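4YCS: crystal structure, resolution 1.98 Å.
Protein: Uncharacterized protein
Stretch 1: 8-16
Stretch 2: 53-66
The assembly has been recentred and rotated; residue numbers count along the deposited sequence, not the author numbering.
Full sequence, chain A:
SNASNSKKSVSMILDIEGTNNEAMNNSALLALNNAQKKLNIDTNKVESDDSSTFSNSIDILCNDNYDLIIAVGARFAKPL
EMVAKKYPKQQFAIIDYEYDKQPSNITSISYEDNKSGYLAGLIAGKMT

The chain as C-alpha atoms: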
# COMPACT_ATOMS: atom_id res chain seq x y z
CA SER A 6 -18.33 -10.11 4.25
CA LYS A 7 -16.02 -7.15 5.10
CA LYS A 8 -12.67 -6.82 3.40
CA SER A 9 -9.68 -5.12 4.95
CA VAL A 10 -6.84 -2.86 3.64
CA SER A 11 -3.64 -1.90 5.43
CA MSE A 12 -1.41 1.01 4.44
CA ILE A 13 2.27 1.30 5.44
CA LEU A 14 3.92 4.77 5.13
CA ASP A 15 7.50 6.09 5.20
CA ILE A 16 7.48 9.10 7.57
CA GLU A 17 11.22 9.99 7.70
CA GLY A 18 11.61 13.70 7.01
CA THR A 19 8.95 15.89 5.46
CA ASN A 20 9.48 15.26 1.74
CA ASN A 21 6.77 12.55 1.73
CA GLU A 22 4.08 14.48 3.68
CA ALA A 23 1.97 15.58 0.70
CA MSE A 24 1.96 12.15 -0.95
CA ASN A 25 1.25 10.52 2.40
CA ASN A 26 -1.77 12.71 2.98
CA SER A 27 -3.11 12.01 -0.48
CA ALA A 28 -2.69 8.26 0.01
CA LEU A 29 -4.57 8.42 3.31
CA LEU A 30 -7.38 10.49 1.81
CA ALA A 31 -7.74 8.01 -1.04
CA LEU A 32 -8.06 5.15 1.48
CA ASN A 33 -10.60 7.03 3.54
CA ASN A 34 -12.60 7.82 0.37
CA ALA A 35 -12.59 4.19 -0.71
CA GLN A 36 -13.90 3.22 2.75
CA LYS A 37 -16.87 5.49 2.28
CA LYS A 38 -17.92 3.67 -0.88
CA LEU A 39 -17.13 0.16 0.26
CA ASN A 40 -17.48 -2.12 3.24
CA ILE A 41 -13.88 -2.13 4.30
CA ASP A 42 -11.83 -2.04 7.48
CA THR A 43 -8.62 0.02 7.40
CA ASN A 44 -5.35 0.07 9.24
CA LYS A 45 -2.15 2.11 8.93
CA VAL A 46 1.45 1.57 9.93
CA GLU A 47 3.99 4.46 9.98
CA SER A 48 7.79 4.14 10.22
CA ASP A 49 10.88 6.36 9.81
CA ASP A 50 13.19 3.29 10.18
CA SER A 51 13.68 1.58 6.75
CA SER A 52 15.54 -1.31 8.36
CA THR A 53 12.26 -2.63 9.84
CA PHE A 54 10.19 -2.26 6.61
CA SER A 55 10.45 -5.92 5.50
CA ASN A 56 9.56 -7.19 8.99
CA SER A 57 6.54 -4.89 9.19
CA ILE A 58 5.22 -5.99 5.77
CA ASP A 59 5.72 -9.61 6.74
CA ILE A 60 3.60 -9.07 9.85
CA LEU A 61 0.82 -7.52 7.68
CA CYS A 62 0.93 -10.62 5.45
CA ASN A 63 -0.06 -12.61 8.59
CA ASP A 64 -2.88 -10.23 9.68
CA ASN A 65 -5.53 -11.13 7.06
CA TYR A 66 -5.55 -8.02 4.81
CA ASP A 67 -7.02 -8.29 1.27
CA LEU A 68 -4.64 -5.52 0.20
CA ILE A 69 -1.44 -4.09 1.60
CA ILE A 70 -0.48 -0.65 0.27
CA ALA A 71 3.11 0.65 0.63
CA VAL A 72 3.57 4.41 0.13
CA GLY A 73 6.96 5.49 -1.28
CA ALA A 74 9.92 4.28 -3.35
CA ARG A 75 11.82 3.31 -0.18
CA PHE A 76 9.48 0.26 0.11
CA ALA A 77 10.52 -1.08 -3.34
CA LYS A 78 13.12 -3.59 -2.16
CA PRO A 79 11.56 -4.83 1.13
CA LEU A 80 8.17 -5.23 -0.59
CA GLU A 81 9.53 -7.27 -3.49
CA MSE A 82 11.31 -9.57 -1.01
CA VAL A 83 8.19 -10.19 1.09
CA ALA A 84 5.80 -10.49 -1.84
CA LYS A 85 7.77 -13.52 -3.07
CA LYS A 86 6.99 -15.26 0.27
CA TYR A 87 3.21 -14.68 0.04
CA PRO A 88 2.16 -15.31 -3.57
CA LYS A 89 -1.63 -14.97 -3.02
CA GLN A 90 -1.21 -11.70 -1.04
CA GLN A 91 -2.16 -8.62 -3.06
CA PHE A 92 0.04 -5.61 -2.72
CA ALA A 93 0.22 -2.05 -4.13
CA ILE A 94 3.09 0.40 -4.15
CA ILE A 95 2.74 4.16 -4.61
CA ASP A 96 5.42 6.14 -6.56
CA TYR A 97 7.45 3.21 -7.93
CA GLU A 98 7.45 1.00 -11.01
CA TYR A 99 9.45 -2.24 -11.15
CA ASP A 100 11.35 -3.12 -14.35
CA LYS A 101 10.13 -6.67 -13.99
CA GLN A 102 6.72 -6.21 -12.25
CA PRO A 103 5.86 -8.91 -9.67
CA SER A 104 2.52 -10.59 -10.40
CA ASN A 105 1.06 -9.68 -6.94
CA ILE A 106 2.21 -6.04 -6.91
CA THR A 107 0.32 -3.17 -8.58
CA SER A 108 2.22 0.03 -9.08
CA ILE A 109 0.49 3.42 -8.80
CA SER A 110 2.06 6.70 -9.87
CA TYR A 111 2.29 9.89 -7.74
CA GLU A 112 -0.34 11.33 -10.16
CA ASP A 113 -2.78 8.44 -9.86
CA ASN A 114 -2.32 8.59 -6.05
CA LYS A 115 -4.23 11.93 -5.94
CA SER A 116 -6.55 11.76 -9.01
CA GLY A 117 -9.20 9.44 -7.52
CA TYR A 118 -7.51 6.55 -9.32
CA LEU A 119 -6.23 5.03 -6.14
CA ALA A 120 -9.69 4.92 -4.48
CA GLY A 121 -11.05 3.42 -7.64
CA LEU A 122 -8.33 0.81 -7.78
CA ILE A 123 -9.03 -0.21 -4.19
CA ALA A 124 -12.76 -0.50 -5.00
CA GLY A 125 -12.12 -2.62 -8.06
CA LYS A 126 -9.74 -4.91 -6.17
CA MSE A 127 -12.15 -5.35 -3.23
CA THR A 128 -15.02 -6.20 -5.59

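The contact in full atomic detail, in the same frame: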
# COMPACT_ATOMS: atom_id res chain seq x y z
N LYS A 8 -14.01 -6.65 3.87
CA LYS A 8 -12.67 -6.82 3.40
C LYS A 8 -11.87 -5.84 4.18
O LYS A 8 -12.46 -5.00 4.84
CB LYS A 8 -12.63 -6.58 1.90
CG LYS A 8 -13.36 -7.71 1.19
CD LYS A 8 -12.76 -8.08 -0.13
CE LYS A 8 -13.61 -9.16 -0.75
NZ LYS A 8 -13.03 -9.57 -2.05
N SER A 9 -10.55 -5.99 4.17
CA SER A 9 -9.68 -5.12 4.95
C SER A 9 -8.45 -4.71 4.11
O SER A 9 -7.97 -5.50 3.30
CB SER A 9 -9.23 -5.78 6.27
OG SER A 9 -8.57 -7.00 6.00
N VAL A 10 -7.99 -3.48 4.35
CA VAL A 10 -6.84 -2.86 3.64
C VAL A 10 -5.92 -2.26 4.68
O VAL A 10 -6.36 -1.60 5.62
CB VAL A 10 -7.34 -1.77 2.65
CG1 VAL A 10 -6.18 -1.10 1.93
CG2 VAL A 10 -8.26 -2.38 1.64
N SER A 11 -4.63 -2.50 4.56
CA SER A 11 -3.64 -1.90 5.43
C SER A 11 -2.69 -1.05 4.59
O SER A 11 -2.35 -1.45 3.49
CB SER A 11 -2.81 -2.97 6.14
OG SER A 11 -1.91 -2.32 7.03
N MSE A 12 -2.30 0.09 5.11
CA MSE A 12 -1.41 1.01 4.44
C MSE A 12 -0.20 1.25 5.31
O MSE A 12 -0.34 1.54 6.49
CB MSE A 12 -2.14 2.33 4.15
CG MSE A 12 -1.29 3.33 3.39
SE MSE A 12 -2.35 4.89 2.80
CE MSE A 12 -3.10 4.22 1.12
N ILE A 13 0.99 1.07 4.74
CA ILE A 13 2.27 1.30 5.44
C ILE A 13 2.95 2.54 4.78
O ILE A 13 3.08 2.61 3.56
CB ILE A 13 3.17 0.04 5.51
CG1 ILE A 13 4.48 0.34 6.22
CG2 ILE A 13 3.47 -0.52 4.14
CD1 ILE A 13 5.23 -0.90 6.66
N LEU A 14 3.32 3.51 5.60
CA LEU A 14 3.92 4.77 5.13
C LEU A 14 5.31 5.07 5.70
O LEU A 14 5.62 4.74 6.83
CB LEU A 14 3.01 5.93 5.49
CG LEU A 14 1.58 5.74 5.01
CD1 LEU A 14 0.70 5.36 6.19
CD2 LEU A 14 1.04 6.97 4.31
N ASP A 15 6.14 5.66 4.85
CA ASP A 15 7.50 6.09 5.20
C ASP A 15 7.36 7.53 5.69
O ASP A 15 6.98 8.41 4.92
CB ASP A 15 8.34 6.02 3.93
CG ASP A 15 9.79 6.51 4.12
OD1 ASP A 15 10.19 6.82 5.27
OD2 ASP A 15 10.52 6.52 3.09
N ILE A 16 7.62 7.76 6.97
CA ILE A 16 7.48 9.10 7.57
C ILE A 16 8.80 9.77 7.99
O ILE A 16 8.78 10.70 8.79
CB ILE A 16 6.50 9.11 8.76
CG1 ILE A 16 6.97 8.20 9.92
CG2 ILE A 16 5.11 8.78 8.25
CD1 ILE A 16 6.21 8.42 11.22
N THR A 53 13.32 -1.78 9.30
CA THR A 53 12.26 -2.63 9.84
C THR A 53 11.10 -2.85 8.83
O THR A 53 10.14 -3.54 9.15
CB THR A 53 11.67 -2.02 11.13
OG1 THR A 53 10.94 -0.82 10.81
CG2 THR A 53 12.79 -1.70 12.14
N PHE A 54 11.22 -2.24 7.65
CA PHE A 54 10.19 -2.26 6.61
C PHE A 54 9.80 -3.69 6.22
O PHE A 54 8.63 -3.99 6.20
CB PHE A 54 10.60 -1.45 5.36
CG PHE A 54 10.56 0.07 5.53
CD1 PHE A 54 10.10 0.68 6.68
CD2 PHE A 54 10.95 0.89 4.48
CE1 PHE A 54 10.07 2.06 6.80
CE2 PHE A 54 10.92 2.26 4.59
CZ PHE A 54 10.49 2.85 5.76
N SER A 55 10.76 -4.56 5.93
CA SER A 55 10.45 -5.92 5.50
C SER A 55 9.75 -6.72 6.63
O SER A 55 8.77 -7.43 6.39
CB SER A 55 11.70 -6.64 4.99
OG SER A 55 12.50 -7.01 6.08
N ASN A 56 10.21 -6.53 7.87
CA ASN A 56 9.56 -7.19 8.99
C ASN A 56 8.09 -6.75 9.14
O ASN A 56 7.20 -7.56 9.39
CB ASN A 56 10.30 -6.91 10.29
CG ASN A 56 9.70 -7.65 11.46
OD1 ASN A 56 9.72 -8.88 11.50
ND2 ASN A 56 9.16 -6.91 12.41
N SER A 57 7.87 -5.47 9.04
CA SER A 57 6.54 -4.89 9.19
C SER A 57 5.57 -5.38 8.10
O SER A 57 4.38 -5.60 8.40
CB SER A 57 6.65 -3.38 9.24
OG SER A 57 7.18 -2.97 10.52
N ILE A 58 6.05 -5.50 6.86
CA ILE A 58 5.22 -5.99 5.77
C ILE A 58 4.91 -7.47 5.95
O ILE A 58 3.75 -7.94 5.73
CB ILE A 58 5.84 -5.70 4.39
CG1 ILE A 58 5.97 -4.20 4.16
CG2 ILE A 58 4.96 -6.28 3.30
CD1 ILE A 58 6.89 -3.81 3.00
N ASP A 59 5.90 -8.20 6.44
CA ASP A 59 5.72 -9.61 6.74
C ASP A 59 4.64 -9.84 7.81
O ASP A 59 3.80 -10.74 7.69
CB ASP A 59 7.06 -10.23 7.16
CG ASP A 59 6.92 -11.71 7.39
OD1 ASP A 59 7.27 -12.46 6.47
OD2 ASP A 59 6.44 -12.09 8.47
N ILE A 60 4.66 -9.02 8.86
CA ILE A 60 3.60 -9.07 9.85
C ILE A 60 2.23 -8.82 9.23
O ILE A 60 1.27 -9.51 9.57
CB ILE A 60 3.85 -8.06 10.99
CG1 ILE A 60 5.06 -8.50 11.87
CG2 ILE A 60 2.60 -7.92 11.84
CD1 ILE A 60 5.60 -7.36 12.75
N LEU A 61 2.10 -7.82 8.35
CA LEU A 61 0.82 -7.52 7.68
C LEU A 61 0.34 -8.67 6.83
O LEU A 61 -0.89 -8.91 6.74
CB LEU A 61 0.92 -6.23 6.84
CG LEU A 61 1.22 -4.92 7.59
CD1 LEU A 61 1.32 -3.76 6.63
CD2 LEU A 61 0.20 -4.63 8.66
N CYS A 62 1.28 -9.43 6.24
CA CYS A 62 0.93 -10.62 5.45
C CYS A 62 0.37 -11.75 6.31
O CYS A 62 -0.23 -12.68 5.78
CB CYS A 62 2.15 -11.11 4.69
SG CYS A 62 2.71 -10.01 3.41
N ASN A 63 0.52 -11.64 7.62
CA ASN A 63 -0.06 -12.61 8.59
C ASN A 63 -1.19 -12.02 9.40
O ASN A 63 -1.57 -12.61 10.37
CB ASN A 63 1.06 -13.14 9.50
CG ASN A 63 1.98 -14.07 8.74
OD1 ASN A 63 1.64 -15.22 8.50
ND2 ASN A 63 3.11 -13.56 8.31
N ASP A 64 -1.75 -10.89 8.97
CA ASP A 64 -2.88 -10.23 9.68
C ASP A 64 -4.18 -10.16 8.85
O ASP A 64 -5.01 -9.35 9.13
CB ASP A 64 -2.50 -8.78 10.01
CG ASP A 64 -1.59 -8.66 11.21
OD1 ASP A 64 -1.56 -9.59 12.01
OD2 ASP A 64 -0.96 -7.58 11.35
N ASN A 65 -4.31 -10.98 7.81
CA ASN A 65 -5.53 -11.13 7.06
C ASN A 65 -6.02 -9.81 6.40
O ASN A 65 -7.16 -9.39 6.59
CB ASN A 65 -6.61 -11.77 7.97
CG ASN A 65 -7.76 -12.41 7.16
OD1 ASN A 65 -7.55 -13.10 6.16
ND2 ASN A 65 -8.99 -12.13 7.57
N TYR A 66 -5.17 -9.20 5.61
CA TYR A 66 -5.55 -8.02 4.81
C TYR A 66 -5.72 -8.42 3.31
O TYR A 66 -4.87 -9.10 2.73
CB TYR A 66 -4.47 -6.93 4.93
CG TYR A 66 -4.46 -6.28 6.29
CD1 TYR A 66 -5.50 -5.45 6.71
CD2 TYR A 66 -3.42 -6.50 7.18
CE1 TYR A 66 -5.50 -4.89 7.99
CE2 TYR A 66 -3.44 -5.94 8.46
CZ TYR A 66 -4.48 -5.16 8.86
OH TYR A 66 -4.46 -4.62 10.16

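How do the two backbones lie against each other? Strand 8-15 and helix 54-62 run almost exactly antiparallel, at 174°, with axes 10.3 Å apart at closest approach. That spacing leaves room for a layer of side chains. The backbones draw nearer beyond the helix, where the CA atoms of Ser9 and Tyr66 are 5.0 Å apart.

Which apolar groups fill the layer? Strand alternation turns Ser9, Ser11 and Ile13 toward the second stretch and Val10, Met12 and Leu14 away. Extended by its t, t rotamer, Ile13 brings CD1 to 4.2 Å from Ile58 CG1 and 3.9 Å from Ser57 CB, while its CB lies 4.4 Å from Leu61 CD1. Ile58, Ser57 and Leu61 lie within about one helical turn, so one strand residue meets all three.

What do the aromatic rings contribute? Ser11 CB sits 3.5 Å from the Tyr66 ring centroid, only 4° off the normal, a CH-pi contact that sets polarized C-H bonds over the pi cloud. Phe54 instead offers its edge: CZ is 4.0 Å from Asp15 OD1, placing the ring's slightly positive rim near a carboxylate oxygen.

Where do polar atoms meet? Ser9 OG approaches Asn65 O to 2.8 Å, though the geometry leaves a hydrogen bond undecided. The two stretches bury 475 Å² between them, both sides summed.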